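PDB 6W5G: BAT-2 beta-lactamase from Bacillus atrophaeus, which catalyses the hydrolysis of beta-lactam antibiotics as a class D beta-lactamase of a Gram-positive bacterium, a reaction linked to antibiotic resistance. Local coordinates for residues V32-L37 and L52-K57; K44-T49 and T242-S247; E109-D114 and D123-Y128; H146-G151 and L187-P192. All coordinates share one frame; numbering follows the deposited sequence.

Contact 1 (V32-L37 and L52-K57); sequences VNVSKL and LHDVQK
Val34 and Leu37 meet Leu52 where the N-terminal part of the chain packs on strand 48-54 of the central antiparallel sheet. This sheet is part of the penicillin-binding-protein type transpeptidase fold shared by class D beta-lactamases. Val34 lies in a short 3-10 segment, and Asn33 OD1 accepts from Ser35 N in an Asx turn. Val34 CG1 lies 3.8 Å from Leu52 CD2, and the two side chains cross at about a right angle. CG1 and CG2 of Val34 both also touch Asp54 CB. Leu37 CD2 meets the same methyl, Leu37 and Leu52 also crossing at about a right angle. The Leu37 CD2 to Leu52 CD2 distance is 3.5 Å, a close methyl-methyl approach. Tyr238 of strand 236-244 packs beside Val32, Leu52 and Asp54.

Beyond these methyls the contact turns polar and runs through water. One water donates to Val32 O (2.6 Å) and to Asp54 OD2 (2.7 Å). A second water donates to Asp54 OD2 and accepts from Val34 N at 2.9 Å. OD2 thus receives two water bonds. The ammonium of Lys57 bonds to Ser31 and only weakly to the first water. With Asp54 CG anti to the backbone N (chi1 -172°), OD2 meets the waters and OD1 turns to its own chain. OD1 accepts from Lys57 N at 3.0 Å in an Asx motif, the donor 62° out of the carboxylate plane.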
# COMPACT_ATOMS: atom_id res chain seq x y z
N VAL A 32 -23.86 -2.45 0.39
CA VAL A 32 -23.65 -1.23 -0.37
C VAL A 32 -23.60 -1.54 -1.87
O VAL A 32 -23.06 -2.57 -2.29
CB VAL A 32 -22.38 -0.51 0.12
CG1 VAL A 32 -21.17 -1.43 0.04
CG2 VAL A 32 -22.14 0.77 -0.66
N ASN A 33 -24.18 -0.65 -2.67
CA ASN A 33 -24.06 -0.69 -4.12
C ASN A 33 -23.01 0.35 -4.49
O ASN A 33 -23.29 1.55 -4.47
CB ASN A 33 -25.40 -0.38 -4.78
CG ASN A 33 -25.33 -0.42 -6.30
OD1 ASN A 33 -24.25 -0.34 -6.89
ND2 ASN A 33 -26.49 -0.51 -6.94
N VAL A 34 -21.80 -0.10 -4.84
CA VAL A 34 -20.70 0.85 -5.02
C VAL A 34 -20.91 1.77 -6.22
O VAL A 34 -20.30 2.84 -6.28
CB VAL A 34 -19.31 0.17 -5.03
CG1 VAL A 34 -19.10 -0.66 -3.76
CG2 VAL A 34 -19.10 -0.64 -6.30
N SER A 35 -21.75 1.38 -7.18
CA SER A 35 -22.04 2.27 -8.30
C SER A 35 -22.77 3.53 -7.86
O SER A 35 -22.76 4.53 -8.59
CB SER A 35 -22.81 1.57 -9.42
OG SER A 35 -22.34 0.24 -9.62
N LYS A 36 -23.41 3.52 -6.69
CA LYS A 36 -24.15 4.67 -6.19
C LYS A 36 -23.38 5.42 -5.10
O LYS A 36 -23.98 6.26 -4.41
CB LYS A 36 -25.54 4.26 -5.68
CG LYS A 36 -26.34 3.38 -6.63
CD LYS A 36 -27.82 3.50 -6.31
CE LYS A 36 -28.68 3.50 -7.58
NZ LYS A 36 -28.76 2.14 -8.18
N LEU A 37 -22.09 5.15 -4.95
CA LEU A 37 -21.30 5.87 -3.96
C LEU A 37 -21.23 7.36 -4.29
O LEU A 37 -21.29 7.77 -5.45
CB LEU A 37 -19.88 5.32 -3.90
CG LEU A 37 -19.51 4.52 -2.66
CD1 LEU A 37 -20.38 3.27 -2.51
CD2 LEU A 37 -18.02 4.17 -2.69
N LEU A 52 -12.99 2.22 -5.28
CA LEU A 52 -13.52 1.15 -4.44
C LEU A 52 -14.04 0.03 -5.33
O LEU A 52 -14.92 0.25 -6.16
CB LEU A 52 -14.65 1.66 -3.53
CG LEU A 52 -15.16 0.66 -2.48
CD1 LEU A 52 -14.08 0.34 -1.44
CD2 LEU A 52 -16.41 1.20 -1.81
N HIS A 53 -13.49 -1.17 -5.17
CA HIS A 53 -13.91 -2.32 -5.96
C HIS A 53 -14.62 -3.33 -5.06
O HIS A 53 -14.02 -3.83 -4.10
CB HIS A 53 -12.73 -2.98 -6.66
CG HIS A 53 -13.11 -4.21 -7.42
ND1 HIS A 53 -13.72 -4.15 -8.66
CD2 HIS A 53 -13.00 -5.52 -7.12
CE1 HIS A 53 -13.96 -5.38 -9.09
NE2 HIS A 53 -13.53 -6.23 -8.17
N ASP A 54 -15.88 -3.62 -5.38
CA ASP A 54 -16.66 -4.65 -4.71
C ASP A 54 -16.23 -6.00 -5.27
O ASP A 54 -16.45 -6.28 -6.45
CB ASP A 54 -18.13 -4.39 -4.99
CG ASP A 54 -19.06 -5.30 -4.19
OD1 ASP A 54 -18.73 -6.48 -3.98
OD2 ASP A 54 -20.15 -4.82 -3.81
N VAL A 55 -15.63 -6.84 -4.43
CA VAL A 55 -15.03 -8.09 -4.91
C VAL A 55 -16.11 -9.07 -5.38
O VAL A 55 -16.01 -9.66 -6.45
CB VAL A 55 -14.13 -8.71 -3.83
CG1 VAL A 55 -13.77 -10.14 -4.19
CG2 VAL A 55 -12.87 -7.86 -3.64
N GLN A 56 -17.16 -9.25 -4.57
CA GLN A 56 -18.17 -10.25 -4.89
C GLN A 56 -19.07 -9.81 -6.03
O GLN A 56 -19.47 -10.63 -6.87
CB GLN A 56 -19.02 -10.57 -3.65
CG GLN A 56 -18.29 -11.35 -2.57
CD GLN A 56 -17.28 -10.50 -1.84
OE1 GLN A 56 -17.53 -9.32 -1.57
NE2 GLN A 56 -16.13 -11.08 -1.52
N LYS A 57 -19.42 -8.53 -6.08
CA LYS A 57 -20.30 -8.05 -7.14
C LYS A 57 -19.54 -7.58 -8.37
O LYS A 57 -20.17 -7.31 -9.40
CB LYS A 57 -21.23 -6.96 -6.61
CG LYS A 57 -22.02 -7.43 -5.42
CD LYS A 57 -22.82 -6.32 -4.80
CE LYS A 57 -23.34 -6.77 -3.44
NZ LYS A 57 -24.37 -5.83 -2.92
O HOH W 1 -21.62 -4.65 -1.57
O HOH W 2 -21.43 -2.99 -5.30

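Contact 2 (K44-T49 and T242-S247); sequences KDRDGT and TNVDAS
Asp47 and Asp245 grip each other at the end of a pair of antiparallel strands. Asp47 N donates to Asp245 OD1 at 2.9 Å, from above the carboxylate plane. Asp245 N returns a bond to Asp47 O, also 2.9 Å. Further along, Thr49 and Asn243 form a hydrogen-bonded pair. The bond from Thr49 N to Asn243 O is 2.8 Å and runs nearly along the C=O axis. Asn243 N to Thr49 O is longer, 3.1 Å. Between these bonds Gly48 faces Val244 as a non-hydrogen-bonded pair, and their CA atoms are only 3.9 Å apart. Gly48 has no side chain to collide with Val244 CG2, which permits this approach. On the sheet face of Thr49 and Asn243, Thr49 CG2 lies 3.7 Å from Asn243 CB.

Asp245 has CG between its backbone N and carbonyl carbon (chi1 67°), which brings the carboxylate back over Asp47. One water joins OD2 to Asp45 O. Another joins OD1 to Arg46 NH1, and that guanidinium nitrogen also touches Ala246 CB at 3.5 Å. Outside the pair, Arg67 forms a salt bridge to Asp47 OD1 and a hydrogen bond to Asn243 OD1, so it bridges the two segments.

The opposite charges of Arg46 and Asp245 meet through a water, not directly, and probably still attract. With a backbone N-H and two waters donating to it, the Asp245 carboxylate is probably ionised.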
# COMPACT_ATOMS: atom_id res chain seq x y z
N LYS A 44 -13.50 17.87 -0.43
CA LYS A 44 -13.64 19.31 -0.54
C LYS A 44 -12.31 20.00 -0.25
O LYS A 44 -11.64 19.69 0.74
CB LYS A 44 -14.72 19.81 0.42
CG LYS A 44 -16.09 19.17 0.23
CD LYS A 44 -17.11 19.82 1.15
CE LYS A 44 -17.55 18.89 2.27
NZ LYS A 44 -16.58 18.87 3.39
N ASP A 45 -11.92 20.92 -1.12
CA ASP A 45 -10.65 21.65 -1.03
C ASP A 45 -9.44 20.73 -1.16
O ASP A 45 -8.33 21.12 -0.78
CB ASP A 45 -10.53 22.50 0.24
CG ASP A 45 -11.76 23.34 0.49
OD1 ASP A 45 -12.28 23.93 -0.49
OD2 ASP A 45 -12.20 23.41 1.66
N ARG A 46 -9.62 19.53 -1.70
CA ARG A 46 -8.54 18.59 -1.92
C ARG A 46 -8.51 18.20 -3.39
O ARG A 46 -9.51 18.31 -4.11
CB ARG A 46 -8.70 17.32 -1.07
CG ARG A 46 -8.78 17.57 0.43
CD ARG A 46 -8.70 16.25 1.18
NE ARG A 46 -8.74 16.39 2.64
CZ ARG A 46 -7.69 16.70 3.40
NH1 ARG A 46 -6.50 16.91 2.85
NH2 ARG A 46 -7.83 16.79 4.71
N ASP A 47 -7.34 17.75 -3.83
CA ASP A 47 -7.15 17.19 -5.17
C ASP A 47 -6.82 15.72 -4.95
O ASP A 47 -5.69 15.38 -4.57
CB ASP A 47 -5.99 17.92 -5.85
CG ASP A 47 -5.89 17.63 -7.34
OD1 ASP A 47 -6.07 16.47 -7.75
OD2 ASP A 47 -5.62 18.57 -8.11
N GLY A 48 -7.81 14.85 -5.13
CA GLY A 48 -7.59 13.44 -4.86
C GLY A 48 -8.49 12.54 -5.68
O GLY A 48 -9.39 12.99 -6.39
N THR A 49 -8.21 11.24 -5.56
CA THR A 49 -9.00 10.21 -6.21
C THR A 49 -9.30 9.10 -5.20
O THR A 49 -8.53 8.87 -4.26
CB THR A 49 -8.27 9.66 -7.46
OG1 THR A 49 -9.07 8.64 -8.08
CG2 THR A 49 -6.91 9.09 -7.11
N THR A 242 -6.88 5.25 -2.09
CA THR A 242 -7.02 6.69 -1.97
C THR A 242 -5.67 7.32 -2.29
O THR A 242 -4.64 6.84 -1.82
CB THR A 242 -7.47 7.07 -0.57
OG1 THR A 242 -8.77 6.51 -0.33
CG2 THR A 242 -7.55 8.59 -0.43
N ASN A 243 -5.69 8.38 -3.09
CA ASN A 243 -4.48 9.09 -3.50
C ASN A 243 -4.85 10.56 -3.53
O ASN A 243 -5.87 10.92 -4.12
CB ASN A 243 -4.02 8.57 -4.87
CG ASN A 243 -3.04 9.49 -5.57
OD1 ASN A 243 -3.43 10.30 -6.40
ND2 ASN A 243 -1.75 9.31 -5.29
N VAL A 244 -4.06 11.41 -2.88
CA VAL A 244 -4.52 12.77 -2.59
C VAL A 244 -3.31 13.68 -2.43
O VAL A 244 -2.20 13.22 -2.14
CB VAL A 244 -5.42 12.77 -1.33
CG1 VAL A 244 -4.61 12.36 -0.08
CG2 VAL A 244 -6.12 14.12 -1.14
N ASP A 245 -3.52 14.98 -2.62
CA ASP A 245 -2.48 15.99 -2.44
C ASP A 245 -2.31 16.37 -0.97
O ASP A 245 -2.35 17.56 -0.61
CB ASP A 245 -2.74 17.21 -3.33
CG ASP A 245 -3.99 18.00 -2.93
OD1 ASP A 245 -4.90 17.44 -2.28
OD2 ASP A 245 -4.07 19.21 -3.28
N ALA A 246 -2.11 15.37 -0.12
CA ALA A 246 -1.96 15.55 1.32
C ALA A 246 -1.17 14.36 1.85
O ALA A 246 -0.68 13.54 1.07
CB ALA A 246 -3.33 15.68 2.00
N SER A 247 -1.08 14.23 3.17
CA SER A 247 -0.26 13.17 3.73
C SER A 247 -0.93 11.81 3.59
O SER A 247 -2.14 11.69 3.34
CB SER A 247 0.02 13.40 5.21
OG SER A 247 -1.17 13.22 5.98
O HOH W 3 -6.01 20.94 -2.79
O HOH W 4 -5.61 17.94 0.34

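Contact 3 (E109-D114 and D123-Y128); sequences ESWNRD and DSVIWY. With EDO (1,2-ethanediol), chain E.
Trp127 and Trp111 each give their indole N-H to a backbone carbonyl of the other segment. Trp127 NE1 donates to Trp111 O at 2.9 Å. The bond is nearly straight (169°), uses a lone pair in the carbonyl plane and lies in the plane of the Trp127 ring. Trp127 CG lies between its backbone N and carbonyl carbon (chi1 67°), which helps turn NE1 toward Trp111 O. Trp111 NE1 donates to Asp123 O at 3.2 Å, less straight but also in the plane of its ring. The two bonds help fix the rotation of both indoles. A salt bridge joins Arg113 NH2 to Asp123 OD2 at 3.1 Å. The guanidinium and carboxylate planes stand 73° apart, so it is not a flat two-pronged pairing. Ser110 O lies over the guanidinium. A water bonded to Ser110 OG reaches Asp123 O weakly.

Val125 CA lies over the five-membered ring of Trp111 in a CH-pi contact, 4.0 Å from its centroid. Val125 CG2 touches Trp111 CD1 at 3.7 Å. At the far end of the indole, Ile126 CD1 meets Trp111 CH2 at 3.8 Å. Trp127 CZ2 lies 3.4 Å from Arg113 O.

Ser124 has positive phi and ends helix 117-122 as the C-prime residue of a Schellman motif. Its OG bonds to Lys214 NZ. A 1,2-ethanediol lies against OG at a doubtfully short distance and also bonds Thr215. Ser124, Val125 and Ile126 match the Ser-X-Val/Ile motif of class D enzymes, and Lys214 and Thr215 match their Lys-Thr/Ser-Gly motif, consistent with an active-site location.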
# COMPACT_ATOMS: atom_id res chain seq x y z
N GLU A 109 10.57 9.16 15.72
CA GLU A 109 10.98 8.40 16.89
C GLU A 109 10.77 6.90 16.68
O GLU A 109 11.60 6.09 17.09
CB GLU A 109 10.23 8.89 18.12
CG GLU A 109 10.60 8.18 19.41
CD GLU A 109 9.73 8.61 20.58
OE1 GLU A 109 8.74 9.34 20.37
OE2 GLU A 109 10.04 8.20 21.72
N SER A 110 9.67 6.53 16.02
CA SER A 110 9.37 5.11 15.85
C SER A 110 10.42 4.40 15.01
O SER A 110 10.55 3.17 15.11
CB SER A 110 7.99 4.93 15.21
OG SER A 110 7.97 5.49 13.91
N TRP A 111 11.18 5.14 14.21
CA TRP A 111 12.22 4.55 13.38
C TRP A 111 13.49 4.24 14.16
O TRP A 111 14.33 3.47 13.67
CB TRP A 111 12.59 5.53 12.26
CG TRP A 111 11.53 5.73 11.23
CD1 TRP A 111 10.28 5.17 11.19
CD2 TRP A 111 11.64 6.55 10.06
NE1 TRP A 111 9.61 5.59 10.06
CE2 TRP A 111 10.42 6.44 9.36
CE3 TRP A 111 12.64 7.37 9.55
CZ2 TRP A 111 10.18 7.11 8.16
CZ3 TRP A 111 12.40 8.04 8.37
CH2 TRP A 111 11.18 7.91 7.69
N ASN A 112 13.66 4.82 15.35
CA ASN A 112 14.92 4.75 16.08
C ASN A 112 14.95 3.59 17.08
O ASN A 112 15.13 3.77 18.28
CB ASN A 112 15.21 6.08 16.76
CG ASN A 112 15.30 7.23 15.77
OD1 ASN A 112 15.82 7.07 14.67
ND2 ASN A 112 14.81 8.40 16.17
N ARG A 113 14.78 2.38 16.54
CA ARG A 113 14.81 1.15 17.32
C ARG A 113 14.92 -0.02 16.35
O ARG A 113 14.74 0.13 15.14
CB ARG A 113 13.58 1.01 18.22
CG ARG A 113 12.25 0.94 17.47
CD ARG A 113 11.11 0.67 18.47
NE ARG A 113 9.81 0.51 17.82
CZ ARG A 113 8.81 1.38 17.91
NH1 ARG A 113 8.95 2.49 18.63
NH2 ARG A 113 7.66 1.15 17.29
N ASP A 114 15.23 -1.19 16.91
CA ASP A 114 15.26 -2.40 16.09
C ASP A 114 13.89 -2.65 15.46
O ASP A 114 12.85 -2.38 16.07
CB ASP A 114 15.61 -3.62 16.95
CG ASP A 114 17.01 -3.56 17.54
OD1 ASP A 114 17.86 -2.76 17.08
OD2 ASP A 114 17.25 -4.36 18.47
N ASP A 123 5.12 0.80 10.73
CA ASP A 123 5.62 2.14 11.03
C ASP A 123 6.33 2.79 9.86
O ASP A 123 6.98 3.83 10.05
CB ASP A 123 6.52 2.11 12.26
CG ASP A 123 5.75 1.98 13.56
OD1 ASP A 123 4.62 2.51 13.62
OD2 ASP A 123 6.27 1.37 14.51
N SER A 124 6.22 2.23 8.65
CA SER A 124 6.83 2.80 7.45
C SER A 124 8.31 3.13 7.67
O SER A 124 8.78 4.24 7.38
CB SER A 124 6.08 4.04 6.97
OG SER A 124 4.76 3.74 6.59
N VAL A 125 9.05 2.15 8.19
CA VAL A 125 10.45 2.35 8.54
C VAL A 125 11.30 2.15 7.30
O VAL A 125 11.71 1.02 6.99
CB VAL A 125 10.87 1.41 9.68
CG1 VAL A 125 12.29 1.74 10.13
CG2 VAL A 125 9.89 1.55 10.82
N ILE A 126 11.56 3.26 6.60
CA ILE A 126 12.20 3.20 5.29
C ILE A 126 13.54 2.48 5.36
O ILE A 126 13.88 1.69 4.47
CB ILE A 126 12.34 4.63 4.72
CG1 ILE A 126 10.96 5.24 4.45
CG2 ILE A 126 13.21 4.63 3.46
CD1 ILE A 126 11.00 6.71 4.11
N TRP A 127 14.32 2.73 6.42
CA TRP A 127 15.68 2.18 6.44
C TRP A 127 15.68 0.66 6.41
O TRP A 127 16.60 0.06 5.86
CB TRP A 127 16.51 2.72 7.62
CG TRP A 127 16.09 2.32 9.03
CD1 TRP A 127 15.46 3.13 9.94
CD2 TRP A 127 16.31 1.06 9.70
NE1 TRP A 127 15.27 2.45 11.12
CE2 TRP A 127 15.78 1.18 11.00
CE3 TRP A 127 16.90 -0.16 9.33
CZ2 TRP A 127 15.82 0.14 11.93
CZ3 TRP A 127 16.93 -1.20 10.25
CH2 TRP A 127 16.40 -1.03 11.55
N TYR A 128 14.68 0.03 7.02
CA TYR A 128 14.61 -1.42 6.99
C TYR A 128 14.42 -1.91 5.57
O TYR A 128 15.13 -2.82 5.11
CB TYR A 128 13.47 -1.92 7.89
CG TYR A 128 13.39 -3.43 7.98
CD1 TYR A 128 12.95 -4.19 6.89
CD2 TYR A 128 13.75 -4.10 9.15
CE1 TYR A 128 12.92 -5.56 6.95
CE2 TYR A 128 13.71 -5.48 9.22
CZ TYR A 128 13.28 -6.20 8.11
OH TYR A 128 13.23 -7.57 8.14
C1 EDO E . 3.87 6.71 5.06
O1 EDO E . 3.62 5.35 5.38
C2 EDO E . 2.56 7.48 5.20
O2 EDO E . 2.11 7.48 6.56
O HOH W 5 5.71 5.97 12.27

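Contact 4 (H146-G151 and L187-P192); sequences HRISYG and LPFDKP
Arg147 lies alongside Pro188, and Ile148 meets the same proline at CD. CG of Arg147 is anti to its backbone N (chi1 -164°), and the chain is extended from there to NE. This carries it past the proline ring instead of folding it away. From CB, which points toward the other segment, the first atom to touch is CG, 4.0 Å from Pro188 CG. CD follows at 4.2 Å from the same ring atom. NE is closer, 3.7 Å from Pro188 CB. The guanidinium lies at the CB-CG edge of the proline, one of its own faces toward Pro188 CB. That carbon is set off toward the rim of the guanidinium, and NH2 ends 3.7 Å from it. The contact is van der Waals. Arg147 and Pro188 also touch a crystal neighbour, so the exact pose may owe something to the lattice.

Ile148 makes the apolar half with a single methyl. Its CG2 is anti to the carbonyl carbon and lies 3.9 Å from Pro188 CD, 4.1 Å from Phe189 CE2 and 4.4 Å from Leu187 CD2. Pro188 is the centre of an inverse gamma turn, and the three residues of that turn all meet this methyl.

Helix 138-147 ends here in a Schellman motif at Ser149, and helix 191-200 starts just beyond Phe189. Phe189 stacks on Trp144 and reaches helix 81-88, while Ile148 and Leu187 rest on helix 172-184. The contact therefore ties the end of one helix to the loop leading into another, with helices 81-88 and 172-184 adjoining.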
# COMPACT_ATOMS: atom_id res chain seq x y z
N HIS A 146 9.03 -6.51 -13.39
CA HIS A 146 8.55 -6.82 -14.72
C HIS A 146 7.55 -7.97 -14.68
O HIS A 146 6.53 -7.95 -15.37
CB HIS A 146 9.72 -7.18 -15.63
CG HIS A 146 9.33 -7.36 -17.07
ND1 HIS A 146 8.79 -6.33 -17.82
CD2 HIS A 146 9.39 -8.43 -17.89
CE1 HIS A 146 8.54 -6.77 -19.04
NE2 HIS A 146 8.89 -8.04 -19.11
N ARG A 147 7.84 -8.99 -13.87
CA ARG A 147 6.97 -10.15 -13.80
C ARG A 147 5.58 -9.78 -13.30
O ARG A 147 4.57 -10.32 -13.77
CB ARG A 147 7.61 -11.21 -12.91
CG ARG A 147 7.01 -12.55 -13.07
CD ARG A 147 7.92 -13.57 -12.46
NE ARG A 147 7.28 -14.87 -12.45
CZ ARG A 147 7.71 -15.88 -11.71
NH1 ARG A 147 8.78 -15.71 -10.95
NH2 ARG A 147 7.08 -17.04 -11.74
N ILE A 148 5.50 -8.83 -12.35
CA ILE A 148 4.21 -8.41 -11.82
C ILE A 148 3.69 -7.14 -12.48
O ILE A 148 2.63 -6.64 -12.09
CB ILE A 148 4.21 -8.29 -10.28
CG1 ILE A 148 5.11 -7.14 -9.82
CG2 ILE A 148 4.66 -9.61 -9.66
CD1 ILE A 148 4.89 -6.75 -8.35
N SER A 149 4.39 -6.61 -13.48
CA SER A 149 3.96 -5.43 -14.23
C SER A 149 3.59 -4.27 -13.31
O SER A 149 2.46 -3.76 -13.33
CB SER A 149 2.81 -5.77 -15.19
OG SER A 149 3.18 -6.79 -16.10
N TYR A 150 4.55 -3.84 -12.49
CA TYR A 150 4.31 -2.82 -11.47
C TYR A 150 4.63 -1.44 -12.03
O TYR A 150 5.79 -1.01 -12.04
CB TYR A 150 5.12 -3.12 -10.22
CG TYR A 150 4.71 -2.30 -9.01
CD1 TYR A 150 5.30 -1.06 -8.75
CD2 TYR A 150 3.74 -2.77 -8.12
CE1 TYR A 150 4.93 -0.31 -7.64
CE2 TYR A 150 3.37 -2.02 -7.00
CZ TYR A 150 3.96 -0.79 -6.77
OH TYR A 150 3.61 -0.04 -5.66
N GLY A 151 3.60 -0.73 -12.49
CA GLY A 151 3.79 0.63 -12.95
C GLY A 151 4.76 0.71 -14.11
O GLY A 151 4.79 -0.16 -15.00
N LEU A 187 -0.94 -13.65 -8.24
CA LEU A 187 0.41 -13.16 -8.41
C LEU A 187 1.34 -14.36 -8.37
O LEU A 187 1.00 -15.38 -7.77
CB LEU A 187 0.81 -12.20 -7.28
CG LEU A 187 0.13 -10.83 -7.25
CD1 LEU A 187 0.49 -10.09 -5.98
CD2 LEU A 187 0.47 -10.00 -8.49
N PRO A 188 2.53 -14.25 -8.97
CA PRO A 188 3.44 -15.40 -8.99
C PRO A 188 4.30 -15.55 -7.74
O PRO A 188 5.50 -15.80 -7.84
CB PRO A 188 4.31 -15.13 -10.22
CG PRO A 188 4.31 -13.66 -10.37
CD PRO A 188 3.02 -13.13 -9.78
N PHE A 189 3.70 -15.41 -6.56
CA PHE A 189 4.38 -15.66 -5.30
C PHE A 189 3.79 -16.90 -4.64
O PHE A 189 2.66 -17.29 -4.93
CB PHE A 189 4.22 -14.47 -4.34
CG PHE A 189 4.84 -13.20 -4.85
CD1 PHE A 189 6.21 -13.03 -4.86
CD2 PHE A 189 4.04 -12.16 -5.32
CE1 PHE A 189 6.79 -11.86 -5.33
CE2 PHE A 189 4.60 -10.99 -5.80
CZ PHE A 189 5.99 -10.84 -5.81
N ASP A 190 4.58 -17.52 -3.76
CA ASP A 190 4.05 -18.60 -2.93
C ASP A 190 2.85 -18.08 -2.14
O ASP A 190 2.86 -16.96 -1.62
CB ASP A 190 5.11 -19.08 -1.93
CG ASP A 190 6.32 -19.71 -2.59
OD1 ASP A 190 6.23 -20.14 -3.75
OD2 ASP A 190 7.37 -19.82 -1.91
N LYS A 191 1.80 -18.90 -2.06
CA LYS A 191 0.61 -18.48 -1.32
C LYS A 191 0.89 -18.13 0.13
O LYS A 191 0.36 -17.11 0.60
CB LYS A 191 -0.51 -19.53 -1.46
CG LYS A 191 -1.11 -19.59 -2.86
CD LYS A 191 -2.10 -20.76 -3.01
CE LYS A 191 -3.42 -20.48 -2.30
NZ LYS A 191 -4.17 -19.30 -2.87
N PRO A 192 1.68 -18.90 0.90
CA PRO A 192 1.95 -18.48 2.28
C PRO A 192 2.65 -17.13 2.38
O PRO A 192 2.42 -16.40 3.35
CB PRO A 192 2.80 -19.62 2.86
CG PRO A 192 3.19 -20.46 1.69
CD PRO A 192 2.17 -20.27 0.63

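How the contacts relate
Contacts 1 and 2 sit at the two ends of strand 48-54, their centres 21 Å apart, and contact 2 pairs it with neighbouring strand 236-244. Contacts 3 and 4 belong to the helical part of the chain, inserted in sequence between the segments of contact 2. Their centres are 26 Å apart, and helices 126-136 and 138-147 link them. Contact 3 holds Ser124 of the probable active site beside the bound 1,2-ethanediol. In contact 4, Tyr150 and Gly151 begin a sequence matching the class D Tyr-Gly-Asn motif. Tyr150 packs on Phe78, the residue before carboxylated Lys79 in sequence. Contact 1 is remote, about 36 Å from contact 3 between centres.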